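PDB 4Y25: poly-beta-1,6-N-acetyl-D-glucosamine export protein from Escherichia coli, which exports the biofilm polysaccharide poly-beta-1,6-N-acetyl-D-glucosamine across the outer membrane, this chain being its C-terminal beta-barrel domain. Local coordinates for residues 18-26 against 279-287. Sequence-based numbering, arbitrary orientation.
Sequences IDAEGPDSG and YDGDREHNL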
loop_
_atom_site.group_PDB
_atom_site.type_symbol
_atom_site.label_atom_id
_atom_site.label_comp_id
_atom_site.label_asym_id
_atom_site.label_seq_id
_atom_site.Cartn_x
_atom_site.Cartn_y
_atom_site.Cartn_z
ATOM N N ILE A 18 -2.258 -10.440 -13.702
ATOM C CA ILE A 18 -2.268 -10.928 -15.073
ATOM C C ILE A 18 -1.605 -12.300 -15.115
ATOM O O ILE A 18 -2.164 -13.263 -15.639
ATOM C CB ILE A 18 -1.540 -9.960 -16.029
ATOM C CG1 ILE A 18 -2.019 -8.525 -15.802
ATOM C CG2 ILE A 18 -1.745 -10.378 -17.473
ATOM C CD1 ILE A 18 -3.503 -8.351 -15.978
ATOM N N ASP A 19 -0.404 -12.372 -14.556
ATOM C CA ASP A 19 0.290 -13.637 -14.360
ATOM C C ASP A 19 1.252 -13.497 -13.190
ATOM O O ASP A 19 2.388 -13.048 -13.357
ATOM C CB ASP A 19 1.038 -14.062 -15.624
ATOM C CG ASP A 19 1.667 -15.438 -15.492
ATOM O OD1 ASP A 19 1.219 -16.221 -14.628
ATOM O OD2 ASP A 19 2.608 -15.736 -16.256
ATOM N N ALA A 20 0.783 -13.871 -12.004
ATOM C CA ALA A 20 1.593 -13.773 -10.797
ATOM C C ALA A 20 2.024 -15.153 -10.317
ATOM O O ALA A 20 1.316 -15.802 -9.546
ATOM C CB ALA A 20 0.828 -13.045 -9.705
ATOM N N GLU A 21 3.193 -15.594 -10.770
ATOM C CA GLU A 21 3.694 -16.921 -10.428
ATOM C C GLU A 21 4.450 -16.914 -9.101
ATOM O O GLU A 21 5.178 -17.853 -8.783
ATOM C CB GLU A 21 4.582 -17.456 -11.556
ATOM C CG GLU A 21 3.834 -17.644 -12.873
ATOM C CD GLU A 21 4.751 -17.916 -14.051
ATOM O OE1 GLU A 21 5.958 -18.146 -13.834
ATOM O OE2 GLU A 21 4.260 -17.899 -15.200
ATOM N N GLY A 22 4.255 -15.851 -8.323
ATOM C CA GLY A 22 4.865 -15.728 -7.011
ATOM C C GLY A 22 4.274 -16.694 -6.001
ATOM O O GLY A 22 3.272 -17.353 -6.283
ATOM N N PRO A 23 4.891 -16.780 -4.813
ATOM C CA PRO A 23 4.524 -17.747 -3.771
ATOM C C PRO A 23 3.295 -17.379 -2.937
ATOM O O PRO A 23 2.559 -18.284 -2.548
ATOM C CB PRO A 23 5.772 -17.783 -2.889
ATOM C CG PRO A 23 6.344 -16.429 -3.020
ATOM C CD PRO A 23 6.086 -16.005 -4.443
ATOM N N ASP A 24 3.072 -16.101 -2.648
ATOM C CA ASP A 24 1.900 -15.737 -1.854
ATOM C C ASP A 24 0.830 -15.049 -2.699
ATOM O O ASP A 24 0.159 -14.125 -2.240
ATOM C CB ASP A 24 2.296 -14.860 -0.656
ATOM C CG ASP A 24 2.960 -13.556 -1.061
ATOM O OD1 ASP A 24 3.230 -13.359 -2.264
ATOM O OD2 ASP A 24 3.215 -12.726 -0.161
ATOM N N SER A 25 0.684 -15.519 -3.936
ATOM C CA SER A 25 -0.414 -15.118 -4.811
ATOM C C SER A 25 -0.489 -16.057 -6.010
ATOM O O SER A 25 0.535 -16.404 -6.602
ATOM C CB SER A 25 -0.251 -13.671 -5.290
ATOM O OG SER A 25 0.904 -13.517 -6.097
ATOM N N GLY A 26 -1.703 -16.472 -6.360
ATOM C CA GLY A 26 -1.916 -17.275 -7.551
ATOM C C GLY A 26 -1.693 -16.431 -8.789
ATOM O O GLY A 26 -1.527 -15.215 -8.684
ATOM N N TYR A 279 12.355 -16.065 -4.722
ATOM C CA TYR A 279 11.648 -16.604 -3.564
ATOM C C TYR A 279 12.140 -18.022 -3.287
ATOM O O TYR A 279 11.866 -18.937 -4.067
ATOM C CB TYR A 279 10.134 -16.628 -3.789
ATOM C CG TYR A 279 9.502 -15.315 -4.199
ATOM C CD1 TYR A 279 9.075 -14.395 -3.245
ATOM C CD2 TYR A 279 9.302 -15.012 -5.541
ATOM C CE1 TYR A 279 8.479 -13.202 -3.621
ATOM C CE2 TYR A 279 8.708 -13.824 -5.925
ATOM C CZ TYR A 279 8.298 -12.923 -4.963
ATOM O OH TYR A 279 7.709 -11.739 -5.351
ATOM N N ASP A 280 12.857 -18.201 -2.180
ATOM C CA ASP A 280 13.421 -19.503 -1.813
ATOM C C ASP A 280 14.249 -20.118 -2.938
ATOM O O ASP A 280 14.090 -21.295 -3.261
ATOM C CB ASP A 280 12.314 -20.481 -1.406
ATOM C CG ASP A 280 11.731 -20.174 -0.043
ATOM O OD1 ASP A 280 12.383 -19.445 0.734
ATOM O OD2 ASP A 280 10.624 -20.672 0.254
ATOM N N GLY A 281 15.131 -19.324 -3.533
ATOM C CA GLY A 281 15.999 -19.830 -4.579
ATOM C C GLY A 281 16.045 -18.956 -5.814
ATOM O O GLY A 281 16.655 -17.887 -5.804
ATOM N N ASP A 282 15.402 -19.412 -6.884
ATOM C CA ASP A 282 15.451 -18.693 -8.152
ATOM C C ASP A 282 14.203 -17.833 -8.353
ATOM O O ASP A 282 13.174 -18.037 -7.709
ATOM C CB ASP A 282 15.635 -19.674 -9.317
ATOM C CG ASP A 282 15.803 -18.972 -10.655
ATOM O OD1 ASP A 282 16.805 -18.244 -10.827
ATOM O OD2 ASP A 282 14.936 -19.152 -11.535
ATOM N N ARG A 283 14.318 -16.875 -9.265
ATOM C CA ARG A 283 13.349 -15.805 -9.437
ATOM C C ARG A 283 12.065 -16.209 -10.161
ATOM O O ARG A 283 12.103 -16.854 -11.209
ATOM C CB ARG A 283 14.019 -14.658 -10.192
ATOM C CG ARG A 283 15.421 -14.352 -9.691
ATOM C CD ARG A 283 16.263 -13.671 -10.753
ATOM N NE ARG A 283 15.756 -12.346 -11.093
ATOM C CZ ARG A 283 15.589 -11.909 -12.337
ATOM N NH1 ARG A 283 15.888 -12.692 -13.365
ATOM N NH2 ARG A 283 15.126 -10.687 -12.553
ATOM N N GLU A 284 10.931 -15.821 -9.587
ATOM C CA GLU A 284 9.652 -15.884 -10.283
ATOM C C GLU A 284 9.187 -14.466 -10.604
ATOM O O GLU A 284 9.650 -13.503 -9.990
ATOM C CB GLU A 284 8.600 -16.623 -9.449
ATOM C CG GLU A 284 8.593 -18.142 -9.629
ATOM C CD GLU A 284 7.969 -18.596 -10.946
ATOM O OE1 GLU A 284 7.855 -17.779 -11.885
ATOM O OE2 GLU A 284 7.584 -19.782 -11.039
ATOM N N HIS A 285 8.279 -14.335 -11.566
ATOM C CA HIS A 285 7.845 -13.017 -12.020
ATOM C C HIS A 285 6.390 -12.720 -11.659
ATOM O O HIS A 285 5.536 -13.606 -11.686
ATOM C CB HIS A 285 8.036 -12.891 -13.533
ATOM C CG HIS A 285 7.150 -13.797 -14.328
ATOM N ND1 HIS A 285 5.858 -13.460 -14.673
ATOM C CD2 HIS A 285 7.365 -15.032 -14.841
ATOM C CE1 HIS A 285 5.318 -14.447 -15.367
ATOM N NE2 HIS A 285 6.211 -15.412 -15.483
ATOM N N ASN A 286 6.114 -11.463 -11.323
ATOM C CA ASN A 286 4.747 -11.026 -11.071
ATOM C C ASN A 286 4.328 -9.924 -12.031
ATOM O O ASN A 286 5.026 -8.927 -12.193
ATOM C CB ASN A 286 4.585 -10.546 -9.629
ATOM C CG ASN A 286 4.589 -11.687 -8.635
ATOM O OD1 ASN A 286 4.037 -12.755 -8.899
ATOM N ND2 ASN A 286 5.207 -11.466 -7.480
ATOM N N LEU A 287 3.184 -10.121 -12.672
ATOM C CA LEU A 287 2.631 -9.126 -13.576
ATOM C C LEU A 287 1.194 -8.848 -13.169
ATOM O O LEU A 287 0.368 -9.760 -13.128
ATOM C CB LEU A 287 2.699 -9.609 -15.025
ATOM C CG LEU A 287 2.236 -8.620 -16.097
ATOM C CD1 LEU A 287 3.244 -7.491 -16.255
ATOM C CD2 LEU A 287 2.005 -9.331 -17.420
#
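Leu287 of segment 279-287 faces both Ile18 and Asp19 of segment 18-26. The carbonyl O of Leu287 accepts two backbone hydrogen bonds, at 2.8 Å from Ile18 N and 3.1 Å from Asp19 N. Both donors come from the same face of its carbonyl plane. Leu287 N returns a hydrogen bond to Asp19 O. With CG anti to the backbone N (chi1 -176°), the Leu287 side chain carries CD2 to within 3.9 Å of Ile18 CB.

Two residues on, Glu21 N makes a hydrogen bond to His285 O. The extended side chain of Glu21 brings its carboxylate to the imidazole, with OE2 3.2 Å from His285 NE2 and the two planes 58° apart. Asp19 OD2 lies 3.1 Å from His285 CE1, at the edge of the ring and in its plane. A positive charge on His285 would probably ease the crowding of these acids. Glu284 adds a third carboxylate beside Glu21.

Asn286 OD1 lies against Ala20 CB and takes a weak hydrogen bond from Gly22 N. Farther along, Pro23 sits over one face of the Tyr279 ring, a CH-pi contact with Pro23 CD 3.4 Å from the ring centroid. Tyr204 meets this ring edge-to-face.

Ile18 and Asp19 opposite Leu287 form a classic beta bulge. It lies where the first strand, 8-20, pairs antiparallel with the last, 283-297, the seam that closes the 16-stranded outer-membrane barrel.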